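Local structure of Lin2118 protein (Listeria innocua, 3OOU) at residues L11-E16 with N29-N34; Q40-Q43 with H49-D52; M46-H49 with N55-R58; K63-Q68 with T74-K79; Y87-F92 with G97-R102. The protein is probably a DNA-binding transcription regulator of the response-regulator type, represented here by its C-terminal AraC-family helix-turn-helix domain. All coordinates share one frame; numbering follows the deposited sequence. Where two conformers were deposited one is given.

Contact 1: L11-E16 with N29-N34; sequences LSYITE and NDFHIN
Tyr13 and Phe31 meet as an offset edge-to-face aromatic pair. The edge of Phe31 is directed at one face of Tyr13. The ring planes stand 68° apart, and the centroids are 5.4 Å from each other. The tight part of the contact is this pair. Phe31 CZ comes to 3.8 Å from Tyr13 CD1, and Phe31 CE1 lies over the same ring, nearer its rim than its centre. The two side chains run past each other in opposite directions. Tyr13 has CG anti to its backbone nitrogen (chi1 -161°), and this carries the ring out from helix 6-17 toward the end of helix 24-31. The looser side is polar. Asp30 is solvent-exposed, and its side chain crosses that of Tyr13 at about a right angle. Asp30 OD2 lies 3.0 Å from Tyr13 OH, with the carboxylate and ring planes 46° apart. The backbones stay well separated, the closest CA atoms being those of Tyr13 and Phe31 at 10.3 Å. The contact is therefore a narrow surface bridge made by side chains. Helix 24-31 ends here, and His32 takes positive phi as the chain turns toward helix 35-46. Phe31 also touches Asn9, and the Tyr13 ring meets that of His17. On the inner side of helix 6-17, Ile14 packs on Phe50 and Tyr53 of helix 50-68, while Leu11 reaches Phe42 of helix 35-46.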
# COMPACT_ATOMS: atom_id res chain seq x y z
N LEU A 11 5.48 4.81 -10.00
CA LEU A 11 4.11 5.13 -9.65
C LEU A 11 3.13 4.25 -10.42
O LEU A 11 2.19 3.71 -9.84
CB LEU A 11 3.80 6.61 -9.87
CG LEU A 11 4.49 7.62 -8.94
CD1 LEU A 11 4.29 9.04 -9.44
CD2 LEU A 11 4.01 7.48 -7.49
N SER A 12 3.38 4.09 -11.72
CA SER A 12 2.53 3.24 -12.56
C SER A 12 2.64 1.76 -12.15
O SER A 12 1.64 1.05 -12.12
CB SER A 12 2.86 3.44 -14.04
OG SER A 12 2.58 4.78 -14.43
N TYR A 13 3.86 1.32 -11.83
CA TYR A 13 4.10 -0.04 -11.35
C TYR A 13 3.29 -0.39 -10.10
O TYR A 13 2.73 -1.49 -10.00
CB TYR A 13 5.59 -0.25 -11.06
CG TYR A 13 6.01 -1.70 -11.00
CD1 TYR A 13 6.43 -2.37 -12.15
CD2 TYR A 13 6.01 -2.40 -9.79
CE1 TYR A 13 6.82 -3.70 -12.10
CE2 TYR A 13 6.41 -3.73 -9.73
CZ TYR A 13 6.82 -4.37 -10.89
OH TYR A 13 7.21 -5.69 -10.86
N ILE A 14 3.23 0.54 -9.15
CA ILE A 14 2.43 0.35 -7.93
C ILE A 14 0.97 0.01 -8.27
O ILE A 14 0.41 -0.92 -7.70
CB ILE A 14 2.54 1.57 -6.97
CG1 ILE A 14 3.95 1.63 -6.36
CG2 ILE A 14 1.46 1.50 -5.86
CD1 ILE A 14 4.26 2.90 -5.58
N THR A 15 0.38 0.74 -9.23
CA THR A 15 -1.01 0.52 -9.64
C THR A 15 -1.25 -0.89 -10.19
O THR A 15 -2.31 -1.48 -10.00
CB THR A 15 -1.44 1.58 -10.69
OG1 THR A 15 -1.13 2.89 -10.20
CG2 THR A 15 -2.93 1.49 -10.99
N GLU A 16 -0.25 -1.43 -10.90
CA GLU A 16 -0.34 -2.76 -11.51
C GLU A 16 -0.11 -3.90 -10.52
O GLU A 16 -0.61 -5.01 -10.72
CB GLU A 16 0.69 -2.90 -12.63
CG GLU A 16 0.81 -1.70 -13.55
CD GLU A 16 0.11 -1.90 -14.88
OE1 GLU A 16 -0.60 -2.92 -15.04
OE2 GLU A 16 0.28 -1.03 -15.76
N ASN A 29 15.45 -4.34 -7.73
CA ASN A 29 15.82 -5.52 -8.50
C ASN A 29 15.08 -5.56 -9.83
O ASN A 29 15.69 -5.82 -10.87
CB ASN A 29 15.61 -6.79 -7.68
CG ASN A 29 16.66 -6.96 -6.58
OD1 ASN A 29 17.79 -6.46 -6.69
ND2 ASN A 29 16.30 -7.67 -5.52
N ASP A 30 13.78 -5.27 -9.81
CA ASP A 30 12.95 -5.28 -11.03
C ASP A 30 13.39 -4.21 -12.03
O ASP A 30 13.42 -4.46 -13.25
CB ASP A 30 11.47 -5.08 -10.68
CG ASP A 30 10.86 -6.27 -9.95
OD1 ASP A 30 11.44 -7.38 -9.98
OD2 ASP A 30 9.79 -6.09 -9.33
N PHE A 31 13.76 -3.04 -11.52
CA PHE A 31 14.13 -1.92 -12.38
C PHE A 31 15.63 -1.82 -12.64
O PHE A 31 16.06 -1.01 -13.47
CB PHE A 31 13.58 -0.60 -11.82
CG PHE A 31 12.12 -0.39 -12.10
CD1 PHE A 31 11.15 -0.77 -11.18
CD2 PHE A 31 11.71 0.17 -13.31
CE1 PHE A 31 9.79 -0.57 -11.45
CE2 PHE A 31 10.36 0.36 -13.59
CZ PHE A 31 9.40 -0.01 -12.66
N HIS A 32 16.42 -2.66 -11.97
CA HIS A 32 17.89 -2.61 -12.02
C HIS A 32 18.39 -1.21 -11.68
O HIS A 32 19.21 -0.61 -12.39
CB HIS A 32 18.43 -3.10 -13.38
CG HIS A 32 19.92 -3.28 -13.41
ND1 HIS A 32 20.58 -4.19 -12.60
CD2 HIS A 32 20.88 -2.68 -14.15
CE1 HIS A 32 21.88 -4.13 -12.84
NE2 HIS A 32 22.09 -3.22 -13.77
N ILE A 33 17.87 -0.67 -10.57
CA ILE A 33 18.27 0.64 -10.09
C ILE A 33 18.52 0.53 -8.59
O ILE A 33 17.79 -0.17 -7.88
CB ILE A 33 17.19 1.73 -10.39
CG1 ILE A 33 16.97 1.86 -11.91
CG2 ILE A 33 17.59 3.08 -9.78
CD1 ILE A 33 15.88 2.84 -12.33
N ASN A 34 19.56 1.21 -8.12
CA ASN A 34 19.94 1.22 -6.72
C ASN A 34 18.74 1.52 -5.82
O ASN A 34 18.06 2.54 -6.00
CB ASN A 34 21.06 2.23 -6.51
CG ASN A 34 21.53 2.31 -5.08
OD1 ASN A 34 20.98 3.07 -4.28
ND2 ASN A 34 22.57 1.54 -4.75

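Contact 2: Q40-Q43 with H49-D52; sequences QLFQ and HFTD
Gln43 and His49 bring the two backbones to 5.2 Å between CA atoms, and Phe42 and Phe50 follow at 6.2 Å. Segment 40-43 is helical. His49 is the N-cap residue of helix 50-68, which starts at Phe50. The Phe42 ring lies against this helix start, with CD2 3.6 Å from Phe50 CA. Phe50 CB sits over one face of the Phe42 ring and makes a CH-pi contact, 4.3 Å from the ring centroid. The Phe50 ring then turns its edge to the face of Phe42, giving a T-shaped pair with planes at 83°. The two segments flank the turn between helices 35-46 and 50-68. By likeness to AraC-family domains, helix 35-46 is probably a DNA-recognition helix. Phe42 and Phe50 are buried, and both also pack on helix 6-17. On the exposed side, Gln43, in one of its two conformers, stacks its amide on the His49 imidazole, with planes 26° apart. Gln43 CD lies above the ring centre, and Gln43 NE2 comes to 3.3 Å from His49 CE1. A bend at chi2 (-139°) brings the amide over the ring, and the two side chains run side by side in the same direction.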
# COMPACT_ATOMS: atom_id res chain seq x y z
N GLN A 40 15.28 7.57 -2.10
CA GLN A 40 15.59 9.00 -1.99
C GLN A 40 14.87 9.83 -3.03
O GLN A 40 14.33 10.89 -2.73
CB GLN A 40 17.10 9.23 -2.11
CG GLN A 40 17.87 8.65 -0.96
CD GLN A 40 19.36 8.63 -1.22
OE1 GLN A 40 19.79 8.35 -2.34
NE2 GLN A 40 20.14 8.91 -0.19
N LEU A 41 14.88 9.34 -4.27
CA LEU A 41 14.18 9.99 -5.36
C LEU A 41 12.68 10.04 -5.07
O LEU A 41 12.02 11.06 -5.31
CB LEU A 41 14.47 9.26 -6.68
CG LEU A 41 13.76 9.77 -7.93
CD1 LEU A 41 14.22 11.17 -8.31
CD2 LEU A 41 13.97 8.79 -9.08
N PHE A 42 12.15 8.94 -4.52
CA PHE A 42 10.75 8.89 -4.15
C PHE A 42 10.41 9.92 -3.07
O PHE A 42 9.45 10.68 -3.22
CB PHE A 42 10.33 7.47 -3.73
CG PHE A 42 8.84 7.26 -3.76
CD1 PHE A 42 8.24 6.63 -4.84
CD2 PHE A 42 8.04 7.71 -2.71
CE1 PHE A 42 6.86 6.45 -4.89
CE2 PHE A 42 6.66 7.53 -2.74
CZ PHE A 42 6.07 6.90 -3.83
N GLN A 43 11.22 9.95 -2.00
CA GLN A 43 11.05 10.93 -0.93
C GLN A 43 11.10 12.36 -1.45
O GLN A 43 10.30 13.20 -1.05
CB GLN A 43 12.10 10.74 0.16
CG GLN A 43 11.75 9.70 1.20
CD GLN A 43 12.11 10.16 2.60
OE1 GLN A 43 11.40 10.96 3.21
NE2 GLN A 43 13.23 9.65 3.12
N HIS A 49 7.94 8.90 2.45
CA HIS A 49 8.58 7.61 2.21
C HIS A 49 7.74 6.76 1.27
O HIS A 49 6.51 6.80 1.32
CB HIS A 49 8.77 6.86 3.52
CG HIS A 49 9.79 7.47 4.42
ND1 HIS A 49 11.09 7.02 4.50
CD2 HIS A 49 9.70 8.50 5.29
CE1 HIS A 49 11.76 7.75 5.37
NE2 HIS A 49 10.94 8.65 5.87
N PHE A 50 8.43 5.98 0.44
CA PHE A 50 7.79 5.00 -0.41
C PHE A 50 6.78 4.14 0.35
O PHE A 50 5.65 3.94 -0.11
CB PHE A 50 8.85 4.10 -1.08
CG PHE A 50 8.28 2.87 -1.72
CD1 PHE A 50 7.73 2.93 -3.00
CD2 PHE A 50 8.25 1.66 -1.04
CE1 PHE A 50 7.18 1.81 -3.60
CE2 PHE A 50 7.70 0.52 -1.62
CZ PHE A 50 7.16 0.60 -2.90
N THR A 51 7.16 3.64 1.52
CA THR A 51 6.26 2.75 2.25
C THR A 51 4.99 3.46 2.72
O THR A 51 3.93 2.85 2.77
CB THR A 51 6.94 2.02 3.44
OG1 THR A 51 7.38 2.97 4.41
CG2 THR A 51 8.12 1.18 2.95
N ASP A 52 5.09 4.75 3.04
CA ASP A 52 3.90 5.51 3.45
C ASP A 52 2.94 5.73 2.28
O ASP A 52 1.72 5.59 2.44
CB ASP A 52 4.29 6.83 4.14
CG ASP A 52 5.01 6.59 5.47
OD1 ASP A 52 4.51 5.78 6.27
OD2 ASP A 52 6.07 7.22 5.70

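Contact 3: M46-H49 with N55-R58; sequences MGEH and NRYR
Glu48 and Arg56 form a salt bridge between the loop after helix 35-46 and the N-terminal half of helix 50-68. The ionic part is a two-pronged, end-on grip. Arg56 NH2 donates to Glu48 OE2 at 2.6 Å, and the bond is almost straight at 178°. Arg56 NH1 donates to Glu48 OE1 at 3.1 Å and 165°. Each carboxylate oxygen uses its syn lone pair, on the side of the other oxygen. The two flat groups are nearly coplanar, 15° apart, so the carboxylate meets the guanidinium at its edge.

The shape of the chains makes this possible. Glu48 CG sits between the backbone nitrogen and the carbonyl carbon, and the chain then runs out extended. Arg56 leaves its helix extended and bends at chi3, which turns its end toward the loop.

Packing contacts are made as well. Glu48 also touches Tyr53, and Arg56 touches His95 of helix 85-96. Separately, Met46, modelled as selenomethionine, packs on Ile7 and Leu11 of helix 6-17. In the conformer described, one of two for Arg56, the paired bonds would hold both flat groups in one plane. Their charges should largely offset each other, and the pair ties the turn to the helix that follows it.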
# COMPACT_ATOMS: atom_id res chain seq x y z
N MSE A 46 7.85 12.84 -4.09
CA MSE A 46 6.53 12.59 -3.51
C MSE A 46 6.32 13.22 -2.13
O MSE A 46 5.18 13.33 -1.67
CB MSE A 46 6.23 11.09 -3.46
CG MSE A 46 6.36 10.39 -4.81
SE MSE A 46 5.24 11.15 -6.19
CE MSE A 46 3.52 10.92 -5.35
N GLY A 47 7.41 13.63 -1.49
CA GLY A 47 7.35 14.28 -0.18
C GLY A 47 7.11 13.37 1.01
O GLY A 47 6.80 13.83 2.11
N GLU A 48 7.23 12.06 0.79
CA GLU A 48 7.03 11.06 1.83
C GLU A 48 7.78 9.79 1.48
O GLU A 48 8.20 9.61 0.33
CB GLU A 48 5.54 10.75 2.00
CG GLU A 48 4.90 10.11 0.77
CD GLU A 48 3.43 9.83 0.93
OE1 GLU A 48 2.97 9.57 2.07
OE2 GLU A 48 2.73 9.85 -0.10
N HIS A 49 7.94 8.90 2.45
CA HIS A 49 8.58 7.61 2.21
C HIS A 49 7.74 6.76 1.27
O HIS A 49 6.51 6.80 1.32
CB HIS A 49 8.77 6.86 3.52
CG HIS A 49 9.79 7.47 4.42
ND1 HIS A 49 11.09 7.02 4.50
CD2 HIS A 49 9.70 8.50 5.29
CE1 HIS A 49 11.76 7.75 5.37
NE2 HIS A 49 10.94 8.65 5.87
N ASN A 55 1.36 2.23 1.65
CA ASN A 55 0.35 1.94 2.67
C ASN A 55 -0.96 2.70 2.42
O ASN A 55 -2.03 2.11 2.51
CB ASN A 55 0.88 2.19 4.08
CG ASN A 55 1.72 1.03 4.61
OD1 ASN A 55 2.87 1.21 5.03
ND2 ASN A 55 1.15 -0.16 4.60
N ARG A 56 -0.88 4.00 2.12
CA ARG A 56 -2.11 4.75 1.84
C ARG A 56 -2.84 4.15 0.63
O ARG A 56 -4.07 4.00 0.66
CB ARG A 56 -1.83 6.24 1.64
CG ARG A 56 -3.09 7.10 1.71
CD ARG A 56 -2.81 8.57 1.45
NE ARG A 56 -1.84 8.73 0.37
CZ ARG A 56 -0.57 9.06 0.56
NH1 ARG A 56 -0.12 9.31 1.78
NH2 ARG A 56 0.24 9.16 -0.49
N TYR A 57 -2.08 3.79 -0.41
CA TYR A 57 -2.65 3.22 -1.62
C TYR A 57 -3.38 1.90 -1.31
O TYR A 57 -4.53 1.70 -1.72
CB TYR A 57 -1.55 3.01 -2.68
CG TYR A 57 -2.09 2.72 -4.06
CD1 TYR A 57 -2.29 3.76 -4.98
CD2 TYR A 57 -2.41 1.42 -4.46
CE1 TYR A 57 -2.80 3.50 -6.25
CE2 TYR A 57 -2.92 1.16 -5.72
CZ TYR A 57 -3.11 2.20 -6.61
OH TYR A 57 -3.62 1.95 -7.87
N ARG A 58 -2.73 1.04 -0.55
CA ARG A 58 -3.29 -0.25 -0.18
C ARG A 58 -4.49 -0.12 0.74
O ARG A 58 -5.48 -0.84 0.58
CB ARG A 58 -2.21 -1.10 0.49
CG ARG A 58 -1.17 -1.60 -0.51
CD ARG A 58 -0.03 -2.30 0.20
NE ARG A 58 0.70 -3.14 -0.75
CZ ARG A 58 1.84 -3.77 -0.48
NH1 ARG A 58 2.42 -3.64 0.72
NH2 ARG A 58 2.42 -4.54 -1.40

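Contact 4: K63-Q68 with T74-K79; sequences KEELLQ and TIIAGK
Ile76 points from helix 73-79 toward helix 50-68 and crosses the side chains of Glu65 and Leu66 at a slant. Glu65 meets it with its aliphatic part. Glu65 CG is 3.7 Å from Ile76 CG1 and equally close to the CG2 branch, so the methylene rests against both branches of the isoleucine. Leu66 comes in beside it, with CD2 3.9 Å from Ile76 CD1. A chi1 of -173° sends the Glu65 chain out toward Ile76. A bend at chi2 then turns the carboxylate aside, toward Lys79. The lysine is extended and approaches at about a right angle. Lys79 NZ stays 3.9 Å from Glu65 OE1, a long salt bridge. A water closes this gap: it donates to Glu65 OE1 at 2.6 Å and accepts from Lys79 NZ at 3.0 Å. The carboxylate is thus held on the polar side of the contact, while Ile76 and Leu66 are buried. Leu66 continues inward to Phe92 of helix 85-96, and Ile76 also touches Arg104 of helix 100-107. The axes of segments 63-68 and 74-79 approach to 9.9 Å, and their N-to-C directions differ by 139°. This is an oblique, roughly antiparallel packing of two helices that follow each other in the chain. It joins the long helix 50-68 to helix 73-79, consistent with the bipartite DNA-binding domain of AraC-family regulators, in which a long helix links two helix-turn-helix units.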
# COMPACT_ATOMS: atom_id res chain seq x y z
N LYS A 63 -10.32 -0.33 2.24
CA LYS A 63 -11.50 0.33 2.81
C LYS A 63 -12.72 0.23 1.88
O LYS A 63 -13.85 0.15 2.36
CB LYS A 63 -11.19 1.76 3.24
CG LYS A 63 -11.16 2.81 2.16
CD LYS A 63 -10.63 4.12 2.73
CE LYS A 63 -10.81 5.27 1.77
NZ LYS A 63 -10.12 6.49 2.30
N GLU A 64 -12.48 0.21 0.57
CA GLU A 64 -13.59 0.02 -0.35
C GLU A 64 -14.01 -1.45 -0.39
O GLU A 64 -15.20 -1.74 -0.41
CB GLU A 64 -13.25 0.56 -1.74
CG GLU A 64 -14.41 0.50 -2.72
CD GLU A 64 -15.56 1.41 -2.35
OE1 GLU A 64 -15.43 2.21 -1.40
OE2 GLU A 64 -16.60 1.33 -3.04
N GLU A 65 -13.04 -2.36 -0.37
CA GLU A 65 -13.34 -3.79 -0.40
C GLU A 65 -14.16 -4.22 0.83
O GLU A 65 -15.04 -5.08 0.73
CB GLU A 65 -12.04 -4.59 -0.54
CG GLU A 65 -12.21 -6.09 -0.76
CD GLU A 65 -12.66 -6.48 -2.16
OE1 GLU A 65 -13.04 -7.66 -2.32
OE2 GLU A 65 -12.63 -5.65 -3.09
N LEU A 66 -13.91 -3.57 1.96
CA LEU A 66 -14.62 -3.85 3.21
C LEU A 66 -16.09 -3.46 3.15
O LEU A 66 -16.92 -3.99 3.89
CB LEU A 66 -13.98 -3.11 4.38
CG LEU A 66 -12.70 -3.74 4.94
CD1 LEU A 66 -12.00 -2.72 5.81
CD2 LEU A 66 -13.03 -5.01 5.73
N LEU A 67 -16.41 -2.52 2.27
CA LEU A 67 -17.78 -2.05 2.15
C LEU A 67 -18.50 -2.75 1.01
O LEU A 67 -19.71 -2.94 1.05
CB LEU A 67 -17.81 -0.53 1.96
CG LEU A 67 -17.06 0.30 3.01
CD1 LEU A 67 -17.23 1.77 2.71
CD2 LEU A 67 -17.53 -0.03 4.43
N GLN A 68 -17.74 -3.13 -0.02
CA GLN A 68 -18.34 -3.74 -1.20
C GLN A 68 -18.60 -5.22 -1.03
O GLN A 68 -19.41 -5.80 -1.75
CB GLN A 68 -17.47 -3.49 -2.44
CG GLN A 68 -17.48 -2.05 -2.93
CD GLN A 68 -18.86 -1.53 -3.29
OE1 GLN A 68 -19.79 -2.30 -3.59
NE2 GLN A 68 -19.01 -0.21 -3.27
N THR A 74 -9.21 -10.66 7.15
CA THR A 74 -7.87 -11.15 6.89
C THR A 74 -7.70 -11.45 5.39
O THR A 74 -6.65 -11.16 4.82
CB THR A 74 -7.55 -12.39 7.76
OG1 THR A 74 -7.46 -11.97 9.13
CG2 THR A 74 -6.24 -13.04 7.35
N ILE A 75 -8.74 -12.00 4.76
CA ILE A 75 -8.71 -12.26 3.32
C ILE A 75 -8.60 -10.94 2.55
O ILE A 75 -7.86 -10.82 1.58
CB ILE A 75 -9.94 -13.09 2.86
CG1 ILE A 75 -10.00 -14.41 3.63
CG2 ILE A 75 -9.89 -13.37 1.37
CD1 ILE A 75 -11.00 -15.41 3.08
N ILE A 76 -9.35 -9.93 3.00
CA ILE A 76 -9.31 -8.61 2.35
C ILE A 76 -7.95 -7.94 2.50
O ILE A 76 -7.43 -7.34 1.54
CB ILE A 76 -10.46 -7.70 2.82
CG1 ILE A 76 -11.78 -8.23 2.24
CG2 ILE A 76 -10.21 -6.25 2.37
CD1 ILE A 76 -13.03 -7.62 2.86
N ALA A 77 -7.34 -8.06 3.68
CA ALA A 77 -5.99 -7.55 3.90
C ALA A 77 -5.01 -8.20 2.94
O ALA A 77 -4.15 -7.53 2.36
CB ALA A 77 -5.58 -7.79 5.34
N GLY A 78 -5.17 -9.51 2.73
CA GLY A 78 -4.33 -10.24 1.78
C GLY A 78 -4.48 -9.71 0.37
O GLY A 78 -3.48 -9.50 -0.33
N LYS A 79 -5.72 -9.45 -0.04
CA LYS A 79 -6.00 -8.92 -1.38
C LYS A 79 -5.46 -7.51 -1.55
O LYS A 79 -5.26 -7.05 -2.67
CB LYS A 79 -7.49 -8.93 -1.65
CG LYS A 79 -8.09 -10.31 -1.79
CD LYS A 79 -9.57 -10.18 -1.98
CE LYS A 79 -10.19 -11.47 -2.43
NZ LYS A 79 -11.47 -11.18 -3.13
O HOH W 1 -12.58 -9.70 -0.74

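Contact 5: Y87-F92 with G97-R102; sequences YFYRQF and GETPNR
Phe92 lays one face of its ring over Pro100. Pro100 CB makes a CH-pi contact 4.2 Å from the ring centroid, 14° off the ring normal. Pro100 CA comes still nearer an atom of the ring, 3.5 Å from Phe92 CE2. With chi1 at -165°, the Phe92 ring is directed away from its own backbone nitrogen and toward the start of helix 100-107. At the ring edge, in its plane, Glu98 O lies 3.2 Å from Phe92 CD2. Two more aromatic side chains meet the proline. Phe88 CE2 touches Pro100 CG at 3.8 Å, and Tyr89 CD1 reaches Pro100 CD at 3.9 Å, with the Tyr89 side chain crossing at about a right angle. Tyr89 also runs alongside Thr99, and Tyr89 OH is 3.3 Å from Thr99 CG2. Thr99 is the N-cap of helix 100-107, and its OG1 accepts a weak capping bond from Arg102 N. Gly97, with positive phi, ends helix 85-96 just before. Around the contact, Phe92 packs on Val59, Lys63 and Leu66 of helix 50-68, while Phe88 and Pro100 both touch Leu73. The contact across the segments is essentially apolar. Pro100, placed in the first turn of its helix, offers ring carbons to three aromatic side chains. Its backbone nitrogen has no hydrogen to satisfy, which suits this buried position.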
# COMPACT_ATOMS: atom_id res chain seq x y z
N TYR A 87 0.48 -5.38 11.38
CA TYR A 87 0.91 -4.24 10.56
C TYR A 87 -0.26 -3.65 9.78
O TYR A 87 -0.45 -2.44 9.79
CB TYR A 87 2.05 -4.67 9.64
CG TYR A 87 2.67 -3.58 8.81
CD1 TYR A 87 3.33 -2.50 9.41
CD2 TYR A 87 2.65 -3.64 7.41
CE1 TYR A 87 3.93 -1.50 8.64
CE2 TYR A 87 3.24 -2.65 6.64
CZ TYR A 87 3.88 -1.59 7.26
OH TYR A 87 4.48 -0.61 6.49
N PHE A 88 -1.06 -4.50 9.14
CA PHE A 88 -2.28 -4.04 8.46
C PHE A 88 -3.16 -3.24 9.41
O PHE A 88 -3.63 -2.14 9.07
CB PHE A 88 -3.07 -5.20 7.87
CG PHE A 88 -4.44 -4.81 7.36
CD1 PHE A 88 -4.56 -3.97 6.25
CD2 PHE A 88 -5.59 -5.25 7.99
CE1 PHE A 88 -5.81 -3.60 5.77
CE2 PHE A 88 -6.86 -4.88 7.52
CZ PHE A 88 -6.97 -4.05 6.40
N TYR A 89 -3.38 -3.79 10.60
CA TYR A 89 -4.20 -3.15 11.62
C TYR A 89 -3.71 -1.73 11.93
O TYR A 89 -4.50 -0.78 11.94
CB TYR A 89 -4.23 -4.02 12.87
CG TYR A 89 -5.29 -3.65 13.87
CD1 TYR A 89 -6.63 -3.99 13.66
CD2 TYR A 89 -4.95 -2.99 15.05
CE1 TYR A 89 -7.61 -3.65 14.58
CE2 TYR A 89 -5.92 -2.65 15.98
CZ TYR A 89 -7.25 -2.98 15.74
OH TYR A 89 -8.19 -2.64 16.68
N ARG A 90 -2.40 -1.60 12.16
CA ARG A 90 -1.79 -0.29 12.44
C ARG A 90 -1.95 0.67 11.27
O ARG A 90 -2.34 1.83 11.43
CB ARG A 90 -0.30 -0.44 12.76
CG ARG A 90 0.02 -0.96 14.14
CD ARG A 90 1.50 -0.81 14.48
NE ARG A 90 2.38 -1.59 13.61
CZ ARG A 90 2.67 -2.88 13.78
NH1 ARG A 90 2.15 -3.57 14.79
NH2 ARG A 90 3.49 -3.48 12.93
N GLN A 91 -1.67 0.16 10.07
CA GLN A 91 -1.68 0.99 8.87
C GLN A 91 -3.07 1.47 8.47
O GLN A 91 -3.24 2.61 8.04
CB GLN A 91 -0.99 0.26 7.72
CG GLN A 91 0.52 0.13 7.90
CD GLN A 91 1.22 1.47 8.06
OE1 GLN A 91 0.88 2.44 7.39
NE2 GLN A 91 2.19 1.52 8.97
N PHE A 92 -4.07 0.60 8.62
CA PHE A 92 -5.45 0.97 8.33
C PHE A 92 -5.90 2.09 9.27
O PHE A 92 -6.50 3.07 8.84
CB PHE A 92 -6.39 -0.24 8.44
CG PHE A 92 -7.74 -0.01 7.82
CD1 PHE A 92 -8.01 -0.42 6.52
CD2 PHE A 92 -8.76 0.64 8.53
CE1 PHE A 92 -9.26 -0.21 5.94
CE2 PHE A 92 -10.01 0.86 7.95
CZ PHE A 92 -10.26 0.43 6.66
N GLY A 97 -8.11 6.70 10.13
CA GLY A 97 -8.50 7.21 11.45
C GLY A 97 -9.34 6.23 12.26
O GLY A 97 -9.69 6.52 13.41
N GLU A 98 -9.66 5.08 11.67
CA GLU A 98 -10.53 4.08 12.29
C GLU A 98 -9.94 2.68 12.14
O GLU A 98 -9.19 2.41 11.20
CB GLU A 98 -11.92 4.10 11.64
CG GLU A 98 -12.67 5.44 11.71
CD GLU A 98 -13.32 5.73 13.06
OE1 GLU A 98 -13.21 4.89 13.98
OE2 GLU A 98 -13.95 6.80 13.19
N THR A 99 -10.27 1.78 13.07
CA THR A 99 -9.93 0.36 12.90
C THR A 99 -10.75 -0.22 11.73
O THR A 99 -11.83 0.29 11.41
CB THR A 99 -10.22 -0.46 14.16
OG1 THR A 99 -11.63 -0.44 14.42
CG2 THR A 99 -9.46 0.09 15.37
N PRO A 100 -10.23 -1.29 11.09
CA PRO A 100 -10.96 -1.87 9.96
C PRO A 100 -12.40 -2.25 10.26
O PRO A 100 -13.30 -1.88 9.50
CB PRO A 100 -10.14 -3.12 9.61
CG PRO A 100 -8.78 -2.86 10.13
CD PRO A 100 -8.91 -1.93 11.30
N ASN A 101 -12.65 -2.98 11.34
CA ASN A 101 -14.02 -3.42 11.58
C ASN A 101 -14.95 -2.29 12.06
O ASN A 101 -16.15 -2.34 11.81
CB ASN A 101 -14.08 -4.68 12.46
CG ASN A 101 -15.03 -5.75 11.90
OD1 ASN A 101 -15.15 -5.92 10.68
ND2 ASN A 101 -15.69 -6.47 12.80
N ARG A 102 -14.38 -1.27 12.70
CA ARG A 102 -15.12 -0.05 13.04
C ARG A 102 -15.51 0.73 11.78
O ARG A 102 -16.63 1.22 11.66
CB ARG A 102 -14.29 0.84 13.98
CG ARG A 102 -15.03 2.04 14.55
CD ARG A 102 -15.74 1.70 15.86
NE ARG A 102 -16.70 2.74 16.24
CZ ARG A 102 -17.99 2.74 15.88
NH1 ARG A 102 -18.48 1.76 15.14
NH2 ARG A 102 -18.78 3.72 16.28

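The contacts run from contact 1 near the N-terminus to contact 5 near the C-terminus. Contacts 1, 4 and 5 come in series, while contacts 2 and 3 overlap at His49. Contacts 1 and 2 belong to the N-terminal half and touch through helix 6-17. The centres of contacts 2 and 3 are about 7 Å apart. Contacts 4 and 5 lie in the C-terminal half with centres about 11 Å apart. They join where Ala77 meets Phe88. Helix 50-68 takes part in contacts 2, 3 and 4 and connects the halves. Contacts 1 and 5 are about 27 Å apart between centres. This layout is consistent with the two linked helix-turn-helix units of an AraC-type DNA-binding domain.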